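Local atomic coordinates of chitin-binding domain 3 protein (Micromonospora aurantiaca ATCC 27029, PDB entry 5OPF), a protein that probably cleaves crystalline polysaccharide chains such as those of cellulose by oxidation, as a copper-dependent lytic polysaccharide monooxygenase. Residues Y116-Y122 with R166-V172; T85-W89 with A124-P128; G109-I113 with I140-A145. The contacts are given in a common frame with arbitrary orientation. Where two conformers were deposited one is given. Residue numbers count along the deposited sequence, not the author numbering.

Contact 1. Residues Y116-Y122 with R166-V172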
ATOM      1  N   TYR A 116       0.733  -8.394   4.901  1.00  5.28           N
ATOM      2  CA  TYR A 116       1.901  -8.532   5.756  1.00  5.35           C
ATOM      3  C   TYR A 116       1.979  -7.322   6.685  1.00  5.37           C
ATOM      4  O   TYR A 116       1.559  -6.216   6.328  1.00  5.62           O
ATOM      5  CB  TYR A 116       3.193  -8.547   4.911  1.00  5.45           C
ATOM      6  CG  TYR A 116       3.299  -9.703   3.950  1.00  5.52           C
ATOM      7  CD1 TYR A 116       2.734  -9.647   2.684  1.00  5.89           C
ATOM      8  CD2 TYR A 116       3.961 -10.861   4.310  1.00  6.17           C
ATOM      9  CE1 TYR A 116       2.817 -10.712   1.821  1.00  7.41           C
ATOM     10  CE2 TYR A 116       4.047 -11.937   3.443  1.00  8.42           C
ATOM     11  CZ  TYR A 116       3.465 -11.852   2.202  1.00  6.92           C
ATOM     12  OH  TYR A 116       3.535 -12.920   1.320  1.00 11.52           O
ATOM     13  N   VAL A 117       2.560  -7.510   7.873  1.00  5.17           N
ATOM     14  CA  VAL A 117       2.853  -6.407   8.781  1.00  5.87           C
ATOM     15  C   VAL A 117       4.281  -6.556   9.278  1.00  5.31           C
ATOM     16  O   VAL A 117       4.749  -7.664   9.569  1.00  5.79           O
ATOM     17  CB  VAL A 117       1.854  -6.335   9.958  1.00  6.08           C
ATOM     18  CG1 VAL A 117       2.264  -5.289  10.994  1.00  8.36           C
ATOM     19  CG2 VAL A 117       0.452  -6.033   9.444  1.00  7.97           C
ATOM     20  N   THR A 118       4.957  -5.421   9.433  1.00  5.18           N
ATOM     21  CA  THR A 118       6.307  -5.407   9.964  1.00  5.43           C
ATOM     22  C   THR A 118       6.354  -5.975  11.379  1.00  6.00           C
ATOM     23  O   THR A 118       5.392  -5.901  12.155  1.00  6.24           O
ATOM     24  CB  THR A 118       6.898  -3.989   9.906  1.00  5.71           C
ATOM     25  OG1 THR A 118       5.971  -3.036  10.430  1.00  5.58           O
ATOM     26  CG2 THR A 118       7.211  -3.621   8.474  1.00  5.89           C
ATOM     27  N   LYS A 119       7.496  -6.570  11.686  1.00  5.91           N
ATOM     28  CA  LYS A 119       7.756  -7.164  12.982  1.00  6.86           C
ATOM     29  C   LYS A 119       8.170  -6.101  13.995  1.00  6.61           C
ATOM     30  O   LYS A 119       8.831  -5.112  13.661  1.00  7.18           O
ATOM     31  CB  LYS A 119       8.877  -8.195  12.835  1.00  8.19           C
ATOM     32  CG  LYS A 119       8.527  -9.346  11.908  1.00  8.63           C
ATOM     33  CD  LYS A 119       9.762 -10.060  11.352  1.00  9.55           C
ATOM     34  CE  LYS A 119       9.370 -11.110  10.327  1.00 12.17           C
ATOM     35  NZ  LYS A 119      10.553 -11.870   9.826  1.00 12.28           N
ATOM     36  N   GLN A 120       7.784  -6.312  15.254  1.00  6.89           N
ATOM     37  CA  GLN A 120       8.225  -5.412  16.309  1.00  7.45           C
ATOM     38  C   GLN A 120       9.744  -5.327  16.303  1.00  7.90           C
ATOM     39  O   GLN A 120      10.441  -6.345  16.230  1.00  9.09           O
ATOM     40  CB  GLN A 120       7.707  -5.870  17.671  1.00  7.88           C
ATOM     41  CG  GLN A 120       7.825  -4.803  18.757  1.00  7.91           C
ATOM     42  CD  GLN A 120       6.869  -3.637  18.568  1.00  7.27           C
ATOM     43  OE1 GLN A 120       5.903  -3.725  17.812  1.00  7.01           O
ATOM     44  NE2 GLN A 120       7.141  -2.531  19.258  1.00  8.58           N
ATOM     45  N   GLY A 121      10.254  -4.100  16.371  1.00  8.36           N
ATOM     46  CA  GLY A 121      11.665  -3.815  16.228  1.00  9.90           C
ATOM     47  C   GLY A 121      12.010  -3.098  14.935  1.00 10.31           C
ATOM     48  O   GLY A 121      13.028  -2.397  14.885  1.00 12.65           O
ATOM     49  N   TYR A 122      11.202  -3.271  13.887  1.00  8.43           N
ATOM     50  CA  TYR A 122      11.413  -2.529  12.649  1.00  7.92           C
ATOM     51  C   TYR A 122      11.153  -1.051  12.904  1.00  8.10           C
ATOM     52  O   TYR A 122      10.139  -0.693  13.511  1.00  8.93           O
ATOM     53  CB  TYR A 122      10.472  -3.035  11.541  1.00  8.67           C
ATOM     54  CG  TYR A 122      10.531  -2.168  10.299  1.00  8.08           C
ATOM     55  CD1 TYR A 122      11.677  -2.139   9.520  1.00  9.18           C
ATOM     56  CD2 TYR A 122       9.466  -1.362   9.924  1.00  7.85           C
ATOM     57  CE1 TYR A 122      11.765  -1.315   8.399  1.00  8.11           C
ATOM     58  CE2 TYR A 122       9.545  -0.539   8.815  1.00  6.77           C
ATOM     59  CZ  TYR A 122      10.694  -0.518   8.055  1.00  7.50           C
ATOM     60  OH  TYR A 122      10.760   0.317   6.966  1.00  7.84           O
ATOM     61  N   ARG A 166       2.422  -6.224  18.213  1.00  7.74           N
ATOM     62  CA  ARG A 166       2.846  -4.942  17.674  1.00  6.93           C
ATOM     63  C   ARG A 166       2.338  -3.790  18.527  1.00  6.90           C
ATOM     64  O   ARG A 166       1.171  -3.766  18.940  1.00  7.38           O
ATOM     65  CB  ARG A 166       2.301  -4.758  16.260  1.00  7.66           C
ATOM     66  CG  ARG A 166       3.137  -5.364  15.139  1.00  7.67           C
ATOM     67  CD  ARG A 166       3.266  -6.860  15.245  1.00  7.82           C
ATOM     68  NE  ARG A 166       3.838  -7.385  14.017  1.00  7.18           N
ATOM     69  CZ  ARG A 166       3.835  -8.661  13.668  1.00  7.88           C
ATOM     70  NH1 ARG A 166       3.307  -9.570  14.470  1.00  9.22           N
ATOM     71  NH2 ARG A 166       4.362  -9.018  12.505  1.00  8.85           N
ATOM     72  N   THR A 167       3.218  -2.815  18.739  1.00  6.79           N
ATOM     73  CA  THR A 167       2.878  -1.529  19.332  1.00  6.87           C
ATOM     74  C   THR A 167       3.580  -0.446  18.529  1.00  6.54           C
ATOM     75  O   THR A 167       4.659  -0.664  17.965  1.00  6.83           O
ATOM     76  CB  THR A 167       3.278  -1.424  20.821  1.00  7.26           C
ATOM     77  OG1 THR A 167       4.699  -1.567  20.948  1.00  7.56           O
ATOM     78  CG2 THR A 167       2.554  -2.481  21.642  1.00  7.67           C
ATOM     79  N   GLY A 168       2.949   0.722  18.458  1.00  6.52           N
ATOM     80  CA  GLY A 168       3.564   1.849  17.785  1.00  6.31           C
ATOM     81  C   GLY A 168       3.558   1.735  16.262  1.00  5.97           C
ATOM     82  O   GLY A 168       2.791   0.982  15.646  1.00  5.88           O
ATOM     83  N   ARG A 169       4.444   2.531  15.660  1.00  5.83           N
ATOM     84  CA  ARG A 169       4.501   2.705  14.212  1.00  5.57           C
ATOM     85  C   ARG A 169       4.962   1.438  13.503  1.00  5.43           C
ATOM     86  O   ARG A 169       5.981   0.836  13.868  1.00  5.83           O
ATOM     87  CB  ARG A 169       5.477   3.833  13.888  1.00  5.96           C
ATOM     88  CG  ARG A 169       5.774   4.020  12.411  1.00  6.03           C
ATOM     89  CD  ARG A 169       6.758   5.139  12.152  1.00  6.95           C
ATOM     90  NE  ARG A 169       6.210   6.485  12.279  1.00  6.78           N
ATOM     91  CZ  ARG A 169       5.604   7.134  11.283  1.00  6.61           C
ATOM     92  NH1 ARG A 169       5.434   6.545  10.111  1.00  6.85           N
ATOM     93  NH2 ARG A 169       5.186   8.379  11.445  1.00  8.00           N
ATOM     94  N   HIS A 170       4.234   1.084  12.441  1.00  5.28           N
ATOM     95  CA  HIS A 170       4.481  -0.104  11.628  1.00  5.17           C
ATOM     96  C   HIS A 170       4.093   0.180  10.180  1.00  5.00           C
ATOM     97  O   HIS A 170       3.549   1.238   9.859  1.00  5.22           O
ATOM     98  CB  HIS A 170       3.739  -1.312  12.222  1.00  5.30           C
ATOM     99  CG  HIS A 170       4.493  -1.932  13.337  1.00  5.50           C
ATOM    100  ND1 HIS A 170       5.610  -2.697  13.094  1.00  5.73           N
ATOM    101  CD2 HIS A 170       4.350  -1.850  14.682  1.00  5.73           C
ATOM    102  CE1 HIS A 170       6.114  -3.079  14.254  1.00  5.85           C
ATOM    103  NE2 HIS A 170       5.377  -2.573  15.231  1.00  6.13           N
ATOM    104  N   VAL A 171       4.393  -0.784   9.307  1.00  4.93           N
ATOM    105  CA  VAL A 171       3.973  -0.738   7.913  1.00  4.88           C
ATOM    106  C   VAL A 171       3.222  -2.023   7.588  1.00  4.81           C
ATOM    107  O   VAL A 171       3.675  -3.125   7.926  1.00  5.65           O
ATOM    108  CB  VAL A 171       5.173  -0.547   6.961  1.00  5.11           C
ATOM    109  CG1 VAL A 171       4.707  -0.439   5.515  1.00  6.50           C
ATOM    110  CG2 VAL A 171       5.974   0.704   7.335  1.00  6.54           C
ATOM    111  N   VAL A 172       2.069  -1.870   6.943  1.00  4.76           N
ATOM    112  CA  VAL A 172       1.320  -2.958   6.330  1.00  4.78           C
ATOM    113  C   VAL A 172       1.728  -3.019   4.863  1.00  5.02           C
ATOM    114  O   VAL A 172       1.831  -1.990   4.185  1.00  5.38           O
ATOM    115  CB  VAL A 172      -0.198  -2.711   6.457  1.00  5.27           C
ATOM    116  CG1 VAL A 172      -0.985  -3.908   5.936  1.00  5.37           C
ATOM    117  CG2 VAL A 172      -0.593  -2.390   7.898  1.00  7.15           C
TER
HETATM  118  O   HOH W   1       8.577   1.508  13.079  1.00 13.08           O
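Strands 116-118 and 169-172 run antiparallel, their axes approaching to 4.9 Å at 154°, and their ends illustrate how side chains take over where backbone pairing stops. Val117 and Val172 form a non-hydrogen-bonded pair, CA to CA 4.5 Å, flanked by CA-H...O contacts. Thr118 N then donates to Val171 O (3.0 Å), but the return bond from Val171 N goes to the hydroxyl Thr118 OG1 (3.0 Å) instead of a carbonyl. Thr118 O serves Arg166 NE instead (2.8 Å), and Arg166 NH2 also reaches Val117 O (3.3 Å); the same guanidinium also forms a salt bridge to Glu135. Beyond the strand, a type II turn from Lys119 to Tyr122, with Gly121 at its third position, carries the chain away. His170 spans the gap: His170 ND1 hydrogen-bonds Thr118 OG1 (2.7 Å), and His170 NE2 donates to Gln120 OE1 (2.9 Å), which also accepts from Thr167 N (3.0 Å). A water bridges Tyr122 O (2.7 Å) and Arg169 O (2.8 Å), joining the turn to the diverging strand. On the inner face, Val117 CG2 meets Val172 CG2 at 4.1 Å, and both valines touch Phe98 of strand 97-104 in the facing sheet. Such packing between two sheets is characteristic of the fibronectin type III-like beta-sandwich on which lytic polysaccharide monooxygenases are built.

Contact 2. Residues T85-W89 with A124-P128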
ATOM      1  N   THR A  85      10.994   6.339   0.098  1.00  7.39           N
ATOM      2  CA  THR A  85      11.782   7.170   1.004  1.00  7.71           C
ATOM      3  C   THR A  85      11.498   6.793   2.452  1.00  7.05           C
ATOM      4  O   THR A  85      10.368   6.482   2.818  1.00  8.32           O
ATOM      5  CB  THR A  85      11.438   8.630   0.740  1.00  7.97           C
ATOM      6  OG1 THR A  85      11.723   8.894  -0.637  1.00  9.23           O
ATOM      7  CG2 THR A  85      12.241   9.577   1.634  1.00 10.60           C
ATOM      8  N   VAL A  86      12.534   6.804   3.277  1.00  8.36           N
ATOM      9  CA  VAL A  86      12.430   6.505   4.701  0.57  9.60           C
ATOM     10  C   VAL A  86      12.120   7.803   5.447  1.00  9.41           C
ATOM     11  O   VAL A  86      12.801   8.810   5.231  1.00 12.04           O
ATOM     12  CB  VAL A  86      13.761   5.899   5.180  0.57 11.67           C
ATOM     13  CG1 VAL A  86      13.775   5.691   6.665  0.57 13.44           C
ATOM     14  CG2 VAL A  86      14.040   4.593   4.453  0.57 13.81           C
ATOM     15  N   GLY A  87      11.129   7.782   6.333  1.00  8.91           N
ATOM     16  CA  GLY A  87      10.815   8.967   7.113  1.00  9.37           C
ATOM     17  C   GLY A  87       9.455   8.864   7.783  1.00  8.44           C
ATOM     18  O   GLY A  87       8.837   7.796   7.820  1.00  8.77           O
ATOM     19  N   ALA A  88       8.996  10.003   8.312  1.00  8.49           N
ATOM     20  CA  ALA A  88       7.810  10.050   9.178  1.00  8.59           C
ATOM     21  C   ALA A  88       6.528  10.189   8.348  1.00  7.29           C
ATOM     22  O   ALA A  88       5.800  11.183   8.416  1.00  8.17           O
ATOM     23  CB  ALA A  88       7.952  11.171  10.206  1.00  8.81           C
ATOM     24  N   TRP A  89       6.240   9.147   7.572  1.00  7.10           N
ATOM     25  CA  TRP A  89       4.981   9.058   6.842  1.00  6.31           C
ATOM     26  C   TRP A  89       3.815   9.098   7.821  1.00  6.65           C
ATOM     27  O   TRP A  89       3.880   8.519   8.911  1.00  7.41           O
ATOM     28  CB  TRP A  89       4.927   7.731   6.075  1.00  6.87           C
ATOM     29  CG  TRP A  89       5.912   7.636   4.948  1.00  6.71           C
ATOM     30  CD1 TRP A  89       7.202   7.162   5.007  1.00  6.95           C
ATOM     31  CD2 TRP A  89       5.695   8.036   3.591  1.00  6.32           C
ATOM     32  NE1 TRP A  89       7.793   7.247   3.776  1.00  7.39           N
ATOM     33  CE2 TRP A  89       6.894   7.779   2.889  1.00  6.52           C
ATOM     34  CE3 TRP A  89       4.609   8.589   2.901  1.00  6.04           C
ATOM     35  CZ2 TRP A  89       7.038   8.063   1.536  1.00  6.61           C
ATOM     36  CZ3 TRP A  89       4.753   8.864   1.556  1.00  6.53           C
ATOM     37  CH2 TRP A  89       5.962   8.609   0.890  1.00  6.51           C
ATOM     38  N   ALA A 124      10.451   2.216  10.868  1.00  8.01           N
ATOM     39  CA  ALA A 124      10.122   2.808   9.577  1.00  8.27           C
ATOM     40  C   ALA A 124      10.723   4.190   9.388  1.00 10.28           C
ATOM     41  O   ALA A 124      10.806   4.668   8.246  1.00  9.87           O
ATOM     42  CB  ALA A 124       8.605   2.910   9.436  1.00  9.40           C
ATOM     43  N   LEU A 125      11.105   4.856  10.478  1.00  8.85           N
ATOM     44  CA  LEU A 125      11.667   6.199  10.382  1.00 10.25           C
ATOM     45  C   LEU A 125      13.093   6.181   9.860  1.00 13.80           C
ATOM     46  O   LEU A 125      13.552   7.182   9.294  1.00 16.70           O
ATOM     47  CB  LEU A 125      11.651   6.869  11.755  1.00 10.36           C
ATOM     48  CG  LEU A 125      10.275   7.060  12.391  1.00  8.64           C
ATOM     49  CD1 LEU A 125      10.397   7.690  13.769  1.00 10.29           C
ATOM     50  CD2 LEU A 125       9.341   7.875  11.508  1.00  9.47           C
ATOM     51  N   THR A 126      13.819   5.075  10.058  1.00 11.74           N
ATOM     52  CA  THR A 126      15.246   5.021   9.776  1.00 12.06           C
ATOM     53  C   THR A 126      15.662   3.929   8.803  1.00 11.72           C
ATOM     54  O   THR A 126      16.773   4.011   8.264  1.00 14.84           O
ATOM     55  CB  THR A 126      16.047   4.781  11.066  1.00 14.36           C
ATOM     56  OG1 THR A 126      15.721   3.489  11.594  1.00 17.97           O
ATOM     57  CG2 THR A 126      15.747   5.854  12.101  1.00 17.32           C
ATOM     58  N   SER A 127      14.839   2.912   8.576  1.00  9.81           N
ATOM     59  CA  SER A 127      15.308   1.706   7.916  1.00  9.30           C
ATOM     60  C   SER A 127      14.476   1.405   6.677  1.00  8.49           C
ATOM     61  O   SER A 127      13.243   1.468   6.735  1.00  9.11           O
ATOM     62  CB  SER A 127      15.168   0.513   8.868  1.00 11.33           C
ATOM     63  OG  SER A 127      15.933   0.711  10.042  1.00 14.24           O
ATOM     64  N   PRO A 128      15.108   1.039   5.560  1.00  8.83           N
ATOM     65  CA  PRO A 128      14.341   0.652   4.372  1.00  8.83           C
ATOM     66  C   PRO A 128      13.532  -0.601   4.661  1.00  8.02           C
ATOM     67  O   PRO A 128      13.953  -1.467   5.434  1.00  9.29           O
ATOM     68  CB  PRO A 128      15.425   0.386   3.325  1.00 10.55           C
ATOM     69  CG  PRO A 128      16.611   0.024   4.115  1.00 14.11           C
ATOM     70  CD  PRO A 128      16.553   0.845   5.362  1.00 11.32           C
TER
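A methyl group pressed against a carbonyl is the striking feature here: Val86 CG1 lies just 3.0 Å from Leu125 O, unusually short for a carbon-oxygen approach. Val86 was deposited in two conformers, so this closeness belongs to the one given. The example shows two loops meeting through van der Waals contact, without direct hydrogen bonds between them. Although Gly87 CA and Leu125 CA come within 4.4 Å, Gly87 N, buried by the contact, has no partner in the model; Ala124 O stands 3.7 Å from Gly87 N. Val86 enters the bend of 124-128, its CG1 also 3.5 Å from Ser127 N, while Val86 CG2 reaches 3.9 Å from Pro128 N. Gly87 has an extended backbone with positive phi, where a side chain would collide with the preceding carbonyl, so glycine suits the site. An inverse gamma turn centred on Ala88 follows, and Leu125 covers it: Leu125 CD2 is 3.5 Å from Ala88 CA and 3.8 Å from Ala88 CB. Segment 85-89 is closed on itself by the bond from Trp89 NE1 to Thr85 O (2.9 Å). Thr85 and Trp89 pack on helix 32-40, and Arg10 makes a cation-pi contact with Trp89, whereas Ala88, Ala124 and Leu125 touch Arg169 of strand 169-178; the loops thus bridge the helical region and the beta-sandwich.

Contact 3. Residues G109-I113 with I140-A145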
ATOM      1  N   GLY A 109     -11.496  -8.899  -9.777  1.00  6.98           N
ATOM      2  CA  GLY A 109     -11.323 -10.070  -8.936  1.00  7.64           C
ATOM      3  C   GLY A 109      -9.906 -10.210  -8.409  1.00  6.76           C
ATOM      4  O   GLY A 109      -8.989  -9.464  -8.786  1.00  7.31           O
ATOM      5  N   ALA A 110      -9.710 -11.177  -7.525  1.00  7.20           N
ATOM      6  CA  ALA A 110      -8.388 -11.505  -7.011  1.00  6.84           C
ATOM      7  C   ALA A 110      -8.118 -13.001  -7.102  1.00  6.97           C
ATOM      8  O   ALA A 110      -8.970 -13.824  -6.746  1.00  7.62           O
ATOM      9  CB  ALA A 110      -8.241 -11.095  -5.535  1.00  7.55           C
ATOM     10  N   ASP A 111      -6.902 -13.349  -7.525  1.00  6.89           N
ATOM     11  CA  ASP A 111      -6.406 -14.705  -7.310  1.00  7.01           C
ATOM     12  C   ASP A 111      -6.065 -14.897  -5.840  1.00  7.15           C
ATOM     13  O   ASP A 111      -6.243 -15.995  -5.284  1.00  7.94           O
ATOM     14  CB  ASP A 111      -5.160 -14.974  -8.169  1.00  7.21           C
ATOM     15  CG  ASP A 111      -5.440 -15.032  -9.658  1.00  9.13           C
ATOM     16  OD1 ASP A 111      -6.602 -14.926 -10.105  1.00  8.48           O
ATOM     17  OD2 ASP A 111      -4.459 -15.247 -10.403  1.00 10.38           O
ATOM     18  N   TYR A 112      -5.579 -13.835  -5.203  1.00  6.57           N
ATOM     19  CA  TYR A 112      -5.324 -13.775  -3.769  1.00  6.70           C
ATOM     20  C   TYR A 112      -5.023 -12.329  -3.419  1.00  6.63           C
ATOM     21  O   TYR A 112      -4.639 -11.529  -4.284  1.00  6.63           O
ATOM     22  CB  TYR A 112      -4.155 -14.679  -3.325  1.00  7.41           C
ATOM     23  CG  TYR A 112      -2.890 -14.556  -4.145  1.00  7.57           C
ATOM     24  CD1 TYR A 112      -1.925 -13.596  -3.860  1.00  7.44           C
ATOM     25  CD2 TYR A 112      -2.645 -15.418  -5.196  1.00  7.33           C
ATOM     26  CE1 TYR A 112      -0.756 -13.491  -4.619  1.00  7.76           C
ATOM     27  CE2 TYR A 112      -1.489 -15.331  -5.946  1.00  8.35           C
ATOM     28  CZ  TYR A 112      -0.539 -14.361  -5.656  1.00  8.02           C
ATOM     29  OH  TYR A 112       0.615 -14.281  -6.420  1.00 10.23           O
ATOM     30  N   ILE A 113      -5.212 -11.997  -2.143  1.00  6.35           N
ATOM     31  CA  ILE A 113      -4.684 -10.768  -1.557  1.00  6.47           C
ATOM     32  C   ILE A 113      -3.993 -11.163  -0.262  1.00  5.37           C
ATOM     33  O   ILE A 113      -4.605 -11.823   0.587  1.00  7.69           O
ATOM     34  CB  ILE A 113      -5.772  -9.706  -1.290  1.00  6.97           C
ATOM     35  CG1 ILE A 113      -6.482  -9.308  -2.583  1.00  7.34           C
ATOM     36  CG2 ILE A 113      -5.137  -8.467  -0.636  1.00  7.89           C
ATOM     37  CD1 ILE A 113      -7.593  -8.276  -2.411  1.00  8.82           C
ATOM     38  N   ILE A 140      -6.614 -13.695   1.693  1.00  9.59           N
ATOM     39  CA  ILE A 140      -7.760 -14.295   1.026  1.00 10.68           C
ATOM     40  C   ILE A 140      -7.261 -14.951  -0.253  1.00 11.07           C
ATOM     41  O   ILE A 140      -6.267 -14.529  -0.852  1.00 10.58           O
ATOM     42  CB  ILE A 140      -8.912 -13.303   0.725  1.00 10.69           C
ATOM     43  CG1 ILE A 140      -8.478 -12.214  -0.264  1.00 12.83           C
ATOM     44  CG2 ILE A 140      -9.455 -12.708   2.023  1.00 14.18           C
ATOM     45  CD1 ILE A 140      -9.591 -11.275  -0.671  1.00 13.60           C
ATOM     46  N   GLY A 141      -7.953 -16.014  -0.647  1.00  9.60           N
ATOM     47  CA  GLY A 141      -7.685 -16.726  -1.880  1.00  9.79           C
ATOM     48  C   GLY A 141      -8.492 -16.194  -3.042  1.00  9.19           C
ATOM     49  O   GLY A 141      -8.815 -15.004  -3.114  1.00  9.43           O
ATOM     50  N   ASN A 142      -8.826 -17.094  -3.968  1.00  8.87           N
ATOM     51  CA  ASN A 142      -9.470 -16.680  -5.205  1.00  8.57           C
ATOM     52  C   ASN A 142     -10.849 -16.126  -4.892  1.00  8.41           C
ATOM     53  O   ASN A 142     -11.703 -16.827  -4.342  1.00  9.91           O
ATOM     54  CB  ASN A 142      -9.539 -17.824  -6.203  1.00 11.07           C
ATOM     55  CG  ASN A 142      -9.909 -17.328  -7.580  1.00 11.60           C
ATOM     56  OD1 ASN A 142     -11.005 -16.806  -7.773  1.00 12.35           O
ATOM     57  ND2 ASN A 142      -8.976 -17.411  -8.520  1.00 14.33           N
ATOM     58  N   THR A 143     -11.058 -14.861  -5.243  1.00  7.82           N
ATOM     59  CA  THR A 143     -12.262 -14.120  -4.876  1.00  8.20           C
ATOM     60  C   THR A 143     -12.722 -13.334  -6.092  1.00  7.86           C
ATOM     61  O   THR A 143     -12.286 -12.198  -6.330  1.00  7.96           O
ATOM     62  CB  THR A 143     -11.990 -13.198  -3.687  1.00  9.28           C
ATOM     63  OG1 THR A 143     -11.342 -13.934  -2.636  1.00  9.61           O
ATOM     64  CG2 THR A 143     -13.285 -12.621  -3.145  1.00 10.97           C
ATOM     65  N   PRO A 144     -13.593 -13.924  -6.904  1.00  8.67           N
ATOM     66  CA  PRO A 144     -14.105 -13.224  -8.082  1.00  9.17           C
ATOM     67  C   PRO A 144     -14.850 -11.955  -7.693  1.00  9.51           C
ATOM     68  O   PRO A 144     -15.382 -11.825  -6.589  1.00  9.27           O
ATOM     69  CB  PRO A 144     -15.055 -14.254  -8.708  1.00 11.33           C
ATOM     70  CG  PRO A 144     -14.522 -15.577  -8.258  1.00 11.52           C
ATOM     71  CD  PRO A 144     -14.061 -15.321  -6.850  1.00 10.21           C
ATOM     72  N   ALA A 145     -14.902 -11.012  -8.643  1.00 10.23           N
ATOM     73  CA  ALA A 145     -15.497  -9.705  -8.380  1.00  9.76           C
ATOM     74  C   ALA A 145     -16.946  -9.820  -7.950  1.00 12.01           C
ATOM     75  O   ALA A 145     -17.432  -8.982  -7.179  1.00 13.26           O
ATOM     76  CB  ALA A 145     -15.416  -8.835  -9.634  1.00 12.64           C
TER
HETATM   77  O   HOH W   2     -11.143 -14.351  -9.152  1.00  9.84           O
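Ile140, the last residue of strand 134-140, pairs regularly with Ile113: Ile140 N donates to Ile113 O and Ile113 N to Ile140 O, both at 3.0 Å, while Ile140 CG1 packs 3.8 Å from Ile113 CB. Gly141 and Asn142 come next, opposite Tyr112 and Asp111, and here the antiparallel rhythm breaks. Two residues instead of one separate the hydrogen-bonded pairs in each segment, because segment 109-113 turns a corner at Asp111, whose psi is -34°. Asp111 O and Asn142 N sit 3.1 Å apart, yet the angle is too poor for a hydrogen bond. Asn142 CA makes a CA-H...O contact with Ala110 O (3.3 Å), and a water links Asn142 OD1 (2.8 Å) to Ala110 O (3.3 Å). Thr143 restores pairing as a single bridge: Thr143 N to Ala110 O, 2.8 Å, and Ala110 N to Thr143 O, 3.0 Å. Within its own segment, Thr143 OG1 donates to Gly141 O at 2.8 Å. Pro144 leads on to Ala145, whose N lies 3.7 Å from Gly109 CA; Gly109 has positive phi, and a side chain there would be tight. The general lesson is that a strand can bend while keeping its neighbour. Gly109 directly follows the copper ligand His108. Behind the pair, Ile113 and Ile140 lie against Ile159 of strand 154-162 in the facing sheet, while Ala110 and Ile113 touch Trp176 of strand 169-178.

Followed from the N terminus, the chain enters contact 2 at 85-89, contact 3 at 109-113 and contact 1 at 116-122, then closes them in the same order at 124-128, 140-145 and 166-172. Every pair of loops therefore crosses and none nests. Contacts 1 and 3 occupy the two ends of strand 110-118, which joins their centres about 25 Å apart. Contacts 1 and 2 touch directly: Arg169 NH1 reaches Trp89 O at 2.8 Å, tying the helix-side loop to strand 169-178. Contact 3, about 31 Å from contact 2 between centres, lies across the chain's centre from it, nearer the copper site.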